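Local coordinates for soluble lytic murein transglycosylase (Pseudomonas aeruginosa, PDB 5OHU), which acts as a lytic transglycosylase that turns over bacterial peptidoglycan by both exolytic and endolytic cleavage of its glycan strands, at residues R473-H478 and V619-K624; G370-Y375 and P386-N391; S494-I499 and L553-L558. One frame throughout, in Å; residues are numbered along the deposited sequence.

Contact 1 (R473-H478 and V619-K624). With PO4 (phosphate ion), chain I; PO4 (phosphate ion), chain H.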
loop_
_atom_site.group_PDB
_atom_site.type_symbol
_atom_site.label_atom_id
_atom_site.label_comp_id
_atom_site.label_asym_id
_atom_site.label_seq_id
_atom_site.Cartn_x
_atom_site.Cartn_y
_atom_site.Cartn_z
ATOM N N ARG A 473 3.665 -19.953 4.579
ATOM C CA ARG A 473 3.786 -18.916 3.564
ATOM C C ARG A 473 3.283 -19.368 2.200
ATOM O O ARG A 473 2.984 -18.515 1.356
ATOM C CB ARG A 473 5.238 -18.440 3.453
ATOM C CG ARG A 473 5.710 -17.554 4.623
ATOM C CD ARG A 473 7.130 -17.022 4.390
ATOM N NE ARG A 473 7.195 -16.148 3.218
ATOM C CZ ARG A 473 8.215 -16.106 2.370
ATOM N NH1 ARG A 473 9.258 -16.902 2.558
ATOM N NH2 ARG A 473 8.184 -15.281 1.322
ATOM N N PHE A 474 3.172 -20.675 1.960
ATOM C CA PHE A 474 2.832 -21.202 0.638
ATOM C C PHE A 474 1.812 -22.332 0.761
ATOM O O PHE A 474 2.130 -23.515 0.629
ATOM C CB PHE A 474 4.106 -21.613 -0.103
ATOM C CG PHE A 474 5.016 -20.449 -0.329
ATOM C CD1 PHE A 474 4.659 -19.471 -1.244
ATOM C CD2 PHE A 474 6.148 -20.254 0.448
ATOM C CE1 PHE A 474 5.443 -18.346 -1.435
ATOM C CE2 PHE A 474 6.950 -19.121 0.257
ATOM C CZ PHE A 474 6.588 -18.167 -0.679
ATOM N N PRO A 475 0.553 -21.975 0.988
ATOM C CA PRO A 475 -0.488 -22.999 1.100
ATOM C C PRO A 475 -0.691 -23.759 -0.205
ATOM O O PRO A 475 -0.397 -23.268 -1.303
ATOM C CB PRO A 475 -1.742 -22.192 1.465
ATOM C CG PRO A 475 -1.394 -20.757 1.233
ATOM C CD PRO A 475 0.076 -20.636 1.365
ATOM N N MET A 476 -1.246 -24.974 -0.070
ATOM C CA MET A 476 -1.462 -25.877 -1.198
ATOM C C MET A 476 -2.929 -26.236 -1.385
ATOM O O MET A 476 -3.229 -27.299 -1.936
ATOM C CB MET A 476 -0.647 -27.156 -1.016
ATOM C CG MET A 476 0.848 -26.933 -0.922
ATOM S SD MET A 476 1.559 -26.693 -2.556
ATOM C CE MET A 476 1.400 -28.335 -3.248
ATOM N N ALA A 477 -3.849 -25.399 -0.915
ATOM C CA ALA A 477 -5.266 -25.726 -1.030
ATOM C C ALA A 477 -5.688 -25.802 -2.495
ATOM O O ALA A 477 -5.198 -25.052 -3.341
ATOM C CB ALA A 477 -6.118 -24.691 -0.293
ATOM N N HIS A 478 -6.614 -26.716 -2.789
ATOM C CA HIS A 478 -7.161 -26.906 -4.133
ATOM C C HIS A 478 -6.096 -27.367 -5.115
ATOM O O HIS A 478 -6.196 -27.117 -6.321
ATOM C CB HIS A 478 -7.854 -25.634 -4.631
ATOM C CG HIS A 478 -8.800 -25.060 -3.626
ATOM N ND1 HIS A 478 -10.042 -25.607 -3.381
ATOM C CD2 HIS A 478 -8.674 -24.016 -2.775
ATOM C CE1 HIS A 478 -10.648 -24.913 -2.436
ATOM N NE2 HIS A 478 -9.837 -23.944 -2.049
ATOM N N VAL A 619 9.287 -20.647 -7.818
ATOM C CA VAL A 619 10.417 -21.480 -7.435
ATOM C C VAL A 619 10.031 -22.349 -6.253
ATOM O O VAL A 619 10.244 -23.569 -6.253
ATOM C CB VAL A 619 11.653 -20.621 -7.111
ATOM C CG1 VAL A 619 12.741 -21.493 -6.541
ATOM C CG2 VAL A 619 12.164 -19.922 -8.354
ATOM N N ILE A 620 9.445 -21.729 -5.228
ATOM C CA ILE A 620 9.084 -22.475 -4.026
ATOM C C ILE A 620 8.055 -23.540 -4.363
ATOM O O ILE A 620 8.174 -24.699 -3.949
ATOM C CB ILE A 620 8.573 -21.512 -2.939
ATOM C CG1 ILE A 620 9.682 -20.532 -2.589
ATOM C CG2 ILE A 620 8.154 -22.273 -1.690
ATOM C CD1 ILE A 620 10.939 -21.236 -2.178
ATOM N N TYR A 621 7.026 -23.162 -5.125
ATOM C CA TYR A 621 5.993 -24.129 -5.456
ATOM C C TYR A 621 6.554 -25.252 -6.314
ATOM O O TYR A 621 6.073 -26.389 -6.229
ATOM C CB TYR A 621 4.816 -23.436 -6.133
ATOM C CG TYR A 621 3.863 -22.821 -5.136
ATOM C CD1 TYR A 621 3.197 -23.619 -4.213
ATOM C CD2 TYR A 621 3.645 -21.441 -5.103
ATOM C CE1 TYR A 621 2.327 -23.071 -3.283
ATOM C CE2 TYR A 621 2.767 -20.877 -4.185
ATOM C CZ TYR A 621 2.110 -21.702 -3.271
ATOM O OH TYR A 621 1.230 -21.167 -2.347
ATOM N N GLY A 622 7.585 -24.956 -7.114
ATOM C CA GLY A 622 8.252 -26.006 -7.868
ATOM C C GLY A 622 8.804 -27.099 -6.974
ATOM O O GLY A 622 8.642 -28.290 -7.254
ATOM N N GLN A 623 9.449 -26.709 -5.869
ATOM C CA GLN A 623 9.929 -27.705 -4.916
ATOM C C GLN A 623 8.769 -28.482 -4.307
ATOM O O GLN A 623 8.783 -29.717 -4.281
ATOM C CB GLN A 623 10.768 -27.043 -3.822
ATOM C CG GLN A 623 11.893 -27.932 -3.287
ATOM C CD GLN A 623 12.998 -28.161 -4.318
ATOM O OE1 GLN A 623 13.247 -27.315 -5.178
ATOM N NE2 GLN A 623 13.661 -29.311 -4.236
ATOM N N LYS A 624 7.741 -27.772 -3.826
ATOM C CA LYS A 624 6.609 -28.439 -3.186
ATOM C C LYS A 624 5.876 -29.350 -4.155
ATOM O O LYS A 624 5.270 -30.342 -3.737
ATOM C CB LYS A 624 5.638 -27.409 -2.597
ATOM C CG LYS A 624 6.201 -26.664 -1.383
ATOM C CD LYS A 624 5.229 -25.614 -0.858
ATOM C CE LYS A 624 4.610 -26.003 0.480
ATOM N NZ LYS A 624 5.658 -26.177 1.544
HETATM P P PO4 I . -10.847 -28.800 -4.790
HETATM O O1 PO4 I . -12.038 -29.527 -5.369
HETATM O O2 PO4 I . -10.652 -29.225 -3.351
HETATM O O3 PO4 I . -11.125 -27.316 -4.831
HETATM O O4 PO4 I . -9.607 -29.124 -5.592
HETATM P P PO4 H . -10.040 -21.450 0.800
HETATM O O1 PO4 H . -11.286 -22.265 0.559
HETATM O O2 PO4 H . -9.168 -21.519 -0.431
HETATM O O3 PO4 H . -10.415 -20.019 1.108
HETATM O O4 PO4 H . -9.286 -22.013 1.979
#

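Contact 2 (G370-Y375 and P386-N391)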
loop_
_atom_site.group_PDB
_atom_site.type_symbol
_atom_site.label_atom_id
_atom_site.label_comp_id
_atom_site.label_asym_id
_atom_site.label_seq_id
_atom_site.Cartn_x
_atom_site.Cartn_y
_atom_site.Cartn_z
ATOM N N GLY A 370 21.899 -17.035 0.148
ATOM C CA GLY A 370 21.572 -17.000 1.556
ATOM C C GLY A 370 20.401 -16.096 1.892
ATOM O O GLY A 370 19.789 -16.264 2.955
ATOM N N GLU A 371 20.077 -15.136 1.023
ATOM C CA GLU A 371 18.870 -14.333 1.163
ATOM C C GLU A 371 17.712 -15.057 0.489
ATOM O O GLU A 371 17.875 -15.653 -0.578
ATOM C CB GLU A 371 19.064 -12.948 0.545
ATOM C CG GLU A 371 17.939 -11.963 0.836
ATOM C CD GLU A 371 18.250 -11.048 1.997
ATOM O OE1 GLU A 371 19.449 -10.848 2.293
ATOM O OE2 GLU A 371 17.296 -10.522 2.607
ATOM N N ARG A 372 16.538 -15.011 1.117
ATOM C CA ARG A 372 15.424 -15.849 0.697
ATOM C C ARG A 372 14.446 -15.131 -0.232
ATOM O O ARG A 372 13.308 -15.581 -0.378
ATOM C CB ARG A 372 14.685 -16.388 1.922
ATOM C CG ARG A 372 15.606 -16.999 2.960
ATOM C CD ARG A 372 14.965 -18.181 3.648
ATOM N NE ARG A 372 14.544 -19.196 2.688
ATOM C CZ ARG A 372 14.051 -20.385 3.024
ATOM N NH1 ARG A 372 13.918 -20.717 4.300
ATOM N NH2 ARG A 372 13.692 -21.243 2.081
ATOM N N ASP A 373 14.855 -14.042 -0.875
ATOM C CA ASP A 373 13.935 -13.290 -1.719
ATOM C C ASP A 373 14.385 -13.348 -3.181
ATOM O O ASP A 373 15.307 -14.089 -3.540
ATOM C CB ASP A 373 13.784 -11.860 -1.204
ATOM C CG ASP A 373 15.014 -11.003 -1.446
ATOM O OD1 ASP A 373 16.106 -11.542 -1.713
ATOM O OD2 ASP A 373 14.883 -9.772 -1.348
ATOM N N PHE A 374 13.728 -12.541 -4.016
ATOM C CA PHE A 374 13.979 -12.555 -5.457
ATOM C C PHE A 374 15.449 -12.325 -5.785
ATOM O O PHE A 374 16.023 -13.033 -6.617
ATOM C CB PHE A 374 13.084 -11.512 -6.142
ATOM C CG PHE A 374 13.390 -11.292 -7.607
ATOM C CD1 PHE A 374 12.908 -12.200 -8.565
ATOM C CD2 PHE A 374 14.173 -10.220 -8.028
ATOM C CE1 PHE A 374 13.166 -12.039 -9.918
ATOM C CE2 PHE A 374 14.428 -10.035 -9.391
ATOM C CZ PHE A 374 13.930 -10.959 -10.340
ATOM N N TYR A 375 16.081 -11.327 -5.150
ATOM C CA TYR A 375 17.471 -11.024 -5.476
ATOM C C TYR A 375 18.445 -12.084 -4.952
ATOM O O TYR A 375 19.539 -12.234 -5.508
ATOM C CB TYR A 375 17.838 -9.636 -4.935
ATOM C CG TYR A 375 17.039 -8.520 -5.590
ATOM C CD1 TYR A 375 17.330 -8.098 -6.889
ATOM C CD2 TYR A 375 15.973 -7.905 -4.922
ATOM C CE1 TYR A 375 16.584 -7.099 -7.516
ATOM C CE2 TYR A 375 15.231 -6.895 -5.539
ATOM C CZ TYR A 375 15.550 -6.490 -6.828
ATOM O OH TYR A 375 14.811 -5.493 -7.430
ATOM N N PRO A 386 22.757 -24.154 -6.213
ATOM C CA PRO A 386 21.368 -24.413 -5.807
ATOM C C PRO A 386 20.783 -23.268 -4.993
ATOM O O PRO A 386 21.495 -22.514 -4.326
ATOM C CB PRO A 386 21.472 -25.694 -4.960
ATOM C CG PRO A 386 22.706 -26.378 -5.455
ATOM C CD PRO A 386 23.655 -25.261 -5.838
ATOM N N TYR A 387 19.457 -23.146 -5.055
ATOM C CA TYR A 387 18.731 -22.171 -4.246
ATOM C C TYR A 387 18.655 -22.607 -2.782
ATOM O O TYR A 387 18.725 -23.792 -2.455
ATOM C CB TYR A 387 17.310 -21.979 -4.770
ATOM C CG TYR A 387 17.222 -21.502 -6.199
ATOM C CD1 TYR A 387 18.133 -20.577 -6.706
ATOM C CD2 TYR A 387 16.213 -21.961 -7.040
ATOM C CE1 TYR A 387 18.049 -20.135 -8.017
ATOM C CE2 TYR A 387 16.114 -21.517 -8.345
ATOM C CZ TYR A 387 17.032 -20.602 -8.828
ATOM O OH TYR A 387 16.937 -20.167 -10.127
ATOM N N LYS A 388 18.478 -21.626 -1.897
ATOM C CA LYS A 388 18.232 -21.876 -0.474
ATOM C C LYS A 388 16.730 -22.074 -0.267
ATOM O O LYS A 388 15.957 -21.118 -0.381
ATOM C CB LYS A 388 18.757 -20.708 0.360
ATOM C CG LYS A 388 18.903 -20.965 1.859
ATOM C CD LYS A 388 19.108 -19.646 2.613
ATOM C CE LYS A 388 19.625 -19.858 4.037
ATOM N NZ LYS A 388 18.664 -20.604 4.903
ATOM N N LEU A 389 16.308 -23.307 0.038
ATOM C CA LEU A 389 14.884 -23.650 0.112
ATOM C C LEU A 389 14.525 -24.380 1.404
ATOM O O LEU A 389 13.745 -25.337 1.389
ATOM C CB LEU A 389 14.468 -24.501 -1.081
ATOM C CG LEU A 389 14.810 -23.904 -2.438
ATOM C CD1 LEU A 389 14.416 -24.846 -3.566
ATOM C CD2 LEU A 389 14.129 -22.572 -2.563
ATOM N N GLY A 390 15.052 -23.938 2.544
ATOM C CA GLY A 390 14.737 -24.589 3.807
ATOM C C GLY A 390 13.365 -24.270 4.380
ATOM O O GLY A 390 13.050 -23.102 4.623
ATOM N N ASN A 391 12.551 -25.303 4.620
ATOM C CA ASN A 391 11.184 -25.163 5.136
ATOM C C ASN A 391 11.197 -25.497 6.626
ATOM O O ASN A 391 11.077 -26.661 7.017
ATOM C CB ASN A 391 10.233 -26.069 4.358
ATOM C CG ASN A 391 8.792 -25.986 4.841
ATOM O OD1 ASN A 391 8.431 -25.134 5.659
ATOM N ND2 ASN A 391 7.955 -26.875 4.320
#

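Contact 3 (S494-I499 and L553-L558)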
loop_
_atom_site.group_PDB
_atom_site.type_symbol
_atom_site.label_atom_id
_atom_site.label_comp_id
_atom_site.label_asym_id
_atom_site.label_seq_id
_atom_site.Cartn_x
_atom_site.Cartn_y
_atom_site.Cartn_z
ATOM N N SER A 494 3.493 -24.772 -11.040
ATOM C CA SER A 494 4.013 -23.885 -10.010
ATOM C C SER A 494 3.634 -22.440 -10.292
ATOM O O SER A 494 3.424 -21.660 -9.360
ATOM C CB SER A 494 5.529 -24.012 -9.907
ATOM O OG SER A 494 6.143 -23.653 -11.119
ATOM N N TRP A 495 3.521 -22.075 -11.566
ATOM C CA TRP A 495 3.189 -20.700 -11.912
ATOM C C TRP A 495 1.781 -20.343 -11.454
ATOM O O TRP A 495 1.555 -19.257 -10.910
ATOM C CB TRP A 495 3.345 -20.500 -13.418
ATOM C CG TRP A 495 3.300 -19.061 -13.851
ATOM C CD1 TRP A 495 3.798 -17.966 -13.176
ATOM C CD2 TRP A 495 2.707 -18.556 -15.052
ATOM N NE1 TRP A 495 3.559 -16.815 -13.902
ATOM C CE2 TRP A 495 2.890 -17.149 -15.055
ATOM C CE3 TRP A 495 2.043 -19.155 -16.133
ATOM C CZ2 TRP A 495 2.426 -16.336 -16.095
ATOM C CZ3 TRP A 495 1.585 -18.347 -17.176
ATOM C CH2 TRP A 495 1.788 -16.953 -17.150
ATOM N N ILE A 496 0.824 -21.257 -11.628
ATOM C CA ILE A 496 -0.543 -20.931 -11.256
ATOM C C ILE A 496 -0.706 -20.892 -9.730
ATOM O O ILE A 496 -1.447 -20.054 -9.202
ATOM C CB ILE A 496 -1.509 -21.914 -11.942
ATOM C CG1 ILE A 496 -2.941 -21.416 -11.865
ATOM C CG2 ILE A 496 -1.442 -23.283 -11.315
ATOM C CD1 ILE A 496 -3.897 -22.284 -12.659
ATOM N N PHE A 497 -0.029 -21.777 -8.996
ATOM C CA PHE A 497 0.037 -21.630 -7.545
ATOM C C PHE A 497 0.620 -20.270 -7.166
ATOM O O PHE A 497 0.098 -19.586 -6.278
ATOM C CB PHE A 497 0.892 -22.736 -6.930
ATOM C CG PHE A 497 0.201 -24.054 -6.803
ATOM C CD1 PHE A 497 0.049 -24.878 -7.905
ATOM C CD2 PHE A 497 -0.260 -24.491 -5.573
ATOM C CE1 PHE A 497 -0.575 -26.099 -7.791
ATOM C CE2 PHE A 497 -0.878 -25.721 -5.450
ATOM C CZ PHE A 497 -1.035 -26.524 -6.563
ATOM N N ALA A 498 1.713 -19.872 -7.835
ATOM C CA ALA A 498 2.340 -18.581 -7.569
ATOM C C ALA A 498 1.388 -17.419 -7.834
ATOM O O ALA A 498 1.288 -16.494 -7.024
ATOM C CB ALA A 498 3.605 -18.423 -8.417
ATOM N N ILE A 499 0.699 -17.436 -8.975
ATOM C CA ILE A 499 -0.220 -16.352 -9.291
ATOM C C ILE A 499 -1.329 -16.307 -8.252
ATOM O O ILE A 499 -1.717 -15.236 -7.770
ATOM C CB ILE A 499 -0.769 -16.533 -10.720
ATOM C CG1 ILE A 499 0.315 -16.228 -11.761
ATOM C CG2 ILE A 499 -2.067 -15.723 -10.936
ATOM C CD1 ILE A 499 0.480 -14.751 -12.094
ATOM N N LEU A 553 -11.443 -20.798 -14.943
ATOM C CA LEU A 553 -11.394 -19.567 -15.728
ATOM C C LEU A 553 -10.070 -18.845 -15.562
ATOM O O LEU A 553 -9.546 -18.294 -16.533
ATOM C CB LEU A 553 -12.551 -18.645 -15.353
ATOM C CG LEU A 553 -13.893 -19.321 -15.646
ATOM C CD1 LEU A 553 -15.104 -18.555 -15.073
ATOM C CD2 LEU A 553 -14.025 -19.467 -17.153
ATOM N N GLY A 554 -9.512 -18.834 -14.353
ATOM C CA GLY A 554 -8.242 -18.152 -14.160
ATOM C C GLY A 554 -7.100 -18.817 -14.914
ATOM O O GLY A 554 -6.242 -18.137 -15.486
ATOM N N ALA A 555 -7.064 -20.153 -14.916
ATOM C CA ALA A 555 -6.028 -20.865 -15.662
ATOM C C ALA A 555 -6.149 -20.597 -17.150
ATOM O O ALA A 555 -5.137 -20.397 -17.832
ATOM C CB ALA A 555 -6.113 -22.373 -15.399
ATOM N N ALA A 556 -7.379 -20.610 -17.670
ATOM C CA ALA A 556 -7.589 -20.329 -19.084
ATOM C C ALA A 556 -7.124 -18.919 -19.440
ATOM O O ALA A 556 -6.344 -18.730 -20.378
ATOM C CB ALA A 556 -9.064 -20.527 -19.441
ATOM N N TYR A 557 -7.588 -17.914 -18.693
ATOM C CA TYR A 557 -7.159 -16.544 -18.967
ATOM C C TYR A 557 -5.642 -16.407 -18.861
ATOM O O TYR A 557 -5.001 -15.803 -19.730
ATOM C CB TYR A 557 -7.850 -15.567 -18.013
ATOM C CG TYR A 557 -7.312 -14.174 -18.200
ATOM C CD1 TYR A 557 -7.711 -13.409 -19.294
ATOM C CD2 TYR A 557 -6.405 -13.633 -17.300
ATOM C CE1 TYR A 557 -7.219 -12.142 -19.488
ATOM C CE2 TYR A 557 -5.900 -12.364 -17.483
ATOM C CZ TYR A 557 -6.312 -11.624 -18.581
ATOM O OH TYR A 557 -5.813 -10.365 -18.787
ATOM N N LEU A 558 -5.052 -16.988 -17.819
ATOM C CA LEU A 558 -3.603 -16.950 -17.654
ATOM C C LEU A 558 -2.886 -17.565 -18.857
ATOM O O LEU A 558 -1.822 -17.086 -19.270
ATOM C CB LEU A 558 -3.227 -17.673 -16.361
ATOM C CG LEU A 558 -1.771 -17.684 -15.905
ATOM C CD1 LEU A 558 -1.226 -16.272 -15.768
ATOM C CD2 LEU A 558 -1.667 -18.431 -14.588
#

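Contact 1 (R473-H478 and V619-K624)
Phe474 and Tyr621 meet edge to face: the rim of the phenylalanine ring is directed at the face of the tyrosine, with the two planes at 84° and the ring centres 5.5 Å apart. CD1 of Phe474 makes the nearest ring-to-ring approach, 3.8 Å from CE2 of Tyr621. A second neighbour on the helix covers a face of Phe474, where the CG2 methyl of Ile620 comes within 3.6 Å of CD2 in a CH-pi contact. Phenylalanine suits this place because its rim and its face are both put to use.

The tyrosine adds a polar tip to the same cluster. Tyr621 OH donates to Pro475 O over 2.9 Å, lying in the carbonyl plane on a lone pair (C=O...OH angle 139°), so a buried carbonyl is satisfied without a charged group. At the edge of this ring lies the sulfur of Met476, with SD 3.8 Å from CE1 of Tyr621. The methionine chain is bent at chi2 (-80°), which brings SD back toward the ring. Lys624 contributes its aliphatic part, CE lying 3.5 Å from Phe474 O, while NZ goes on to a salt bridge with Asp471.

Further along the loop, NE2 of His478 donates to O2 of a phosphate ion (chain H) over 3.0 Å; the ion probably comes from the crystallisation liquor. The cluster, an edge-to-face aromatic pair extended by a Met-aromatic contact, fastens the loop that leads into helix 479-488 against the last turns of helix 605-624.

Contact 2 (G370-Y375 and P386-N391)
Arg372 reaches the backbone carbonyls of Lys388 and Gly390 with the tip of its side chain. From CB, the first torsion (chi1 -49°) sets CG beside the backbone N, where it passes CD of Lys388 at 4.4 Å; the two chains come only loosely together here, methylene to methylene. Bends at chi2 and chi3 then carry the chain toward the loop. NE comes only as near as 3.9 Å to Lys388 O, and CZ lies 3.3 Å from Gly390 O.

NH1 donates to Gly390 O over 2.6 Å, with an almost straight N-H...O angle of 168°. The oxygen sits close to the guanidinium plane and presents a lone pair, so the flat group is held at its edge. NH2 adds two weak bonds, to Gly390 O and, at 3.3 Å, to Lys388 O. An arginine suits the place because its several N-H groups can serve two carbonyls of one irregular loop.

Segment 370-375 leads into the start of helix 374-383, one of the many short helices in this largely helical chain, and 386-391 follows its C-terminal end. Asp373 is the N-cap, with OD1 accepting from Gly376 N. Arg372, just before the N-cap, thus reaches the loop that leaves the other end of the helix.

The CB of Lys388 points toward 370-375, and the chain runs extended as far as CE, laying CD 3.5 Å from Gly370 O. Gly370 has a positive phi (110°), and at these backbone angles a side chain would jam against the preceding carbonyl oxygen. NZ of Lys388 stands 4.8 Å from NH1 of Arg372, a like-charged pair whose mutual repulsion Asp468, in a long and weak ion pair with NH1, may partly offset. At the end of the loop, Asn391 is hydrogen-bonded to Leu470 N and Asp471 OD1.

Contact 3 (S494-I499 and L553-L558)
Ile499 N donates to Trp495 O over 2.8 Å, a backbone bond within helix 493-504 that sets two of the residues meeting helix 547-564 one turn apart. The contact is a helix-helix crossing inside the SLT domain, whose family belongs to the lysozyme clan. The local axes pass 11.2 Å apart with 111° between their directions, and no hydrogen bond joins the two segments. At this axis separation, long side chains, chiefly Leu558 and Ile496, bridge the distance, and apolar types suit a place buried on both sides.

Leu558 does most of the spanning. Its chi1 (-175°) sets CG anti to the backbone N, where CG itself lies 3.6 Å from CZ3 of Trp495. The CD1 methyl rests over a face of the six-membered ring of the indole, displaced toward the rim, 3.8 Å from the ring centre and 3.4 Å from CH2 of Trp495, in a CH-pi contact. The other methyl, CD2, turns toward Ile499, meeting its CG1 at 4.1 Å. That same CG1 also lies over the face of the indole that CD1 covers, so the isoleucine and the leucine share one side of the tryptophan.

The breadth of the indole gives both aliphatic groups a flat bed, and its NE1 is hydrogen-bonded to Ser573 OG of helix 569-578. Tyr576 of that helix touches both Ile499 and Leu558.

Nearer the backbones, a small residue faces a long one. Ile496 and Ala555 have the closest CA atoms of the crossing, and the short alanine leaves room for an extended isoleucine: with chi2 at 174°, the CD1 methyl of Ile496 reaches within 3.5 Å of Ala555 CB.

Contacts 1 and 3 are buried, whereas contact 2 lies at the surface, and the chemistry changes accordingly. Contact 3 is wholly apolar across its helix crossing; contact 1 mixes rings and sulfur with one hydroxyl-to-carbonyl bond; contact 2 relies on a charged group gripping backbone oxygens. Along the chain, contact 3 is nested within the span closed by contact 1, and contact 2 precedes both. Helix 605-624, which carries half of contact 1, is also touched by the other two: Tyr621 packs against Phe497 and Ser494 of helix 493-504, while Ile620 and Gln623 touch Leu389 of the loop 386-391. Contacts 2 and 3 do not touch, their nearest atoms being about 11 Å apart.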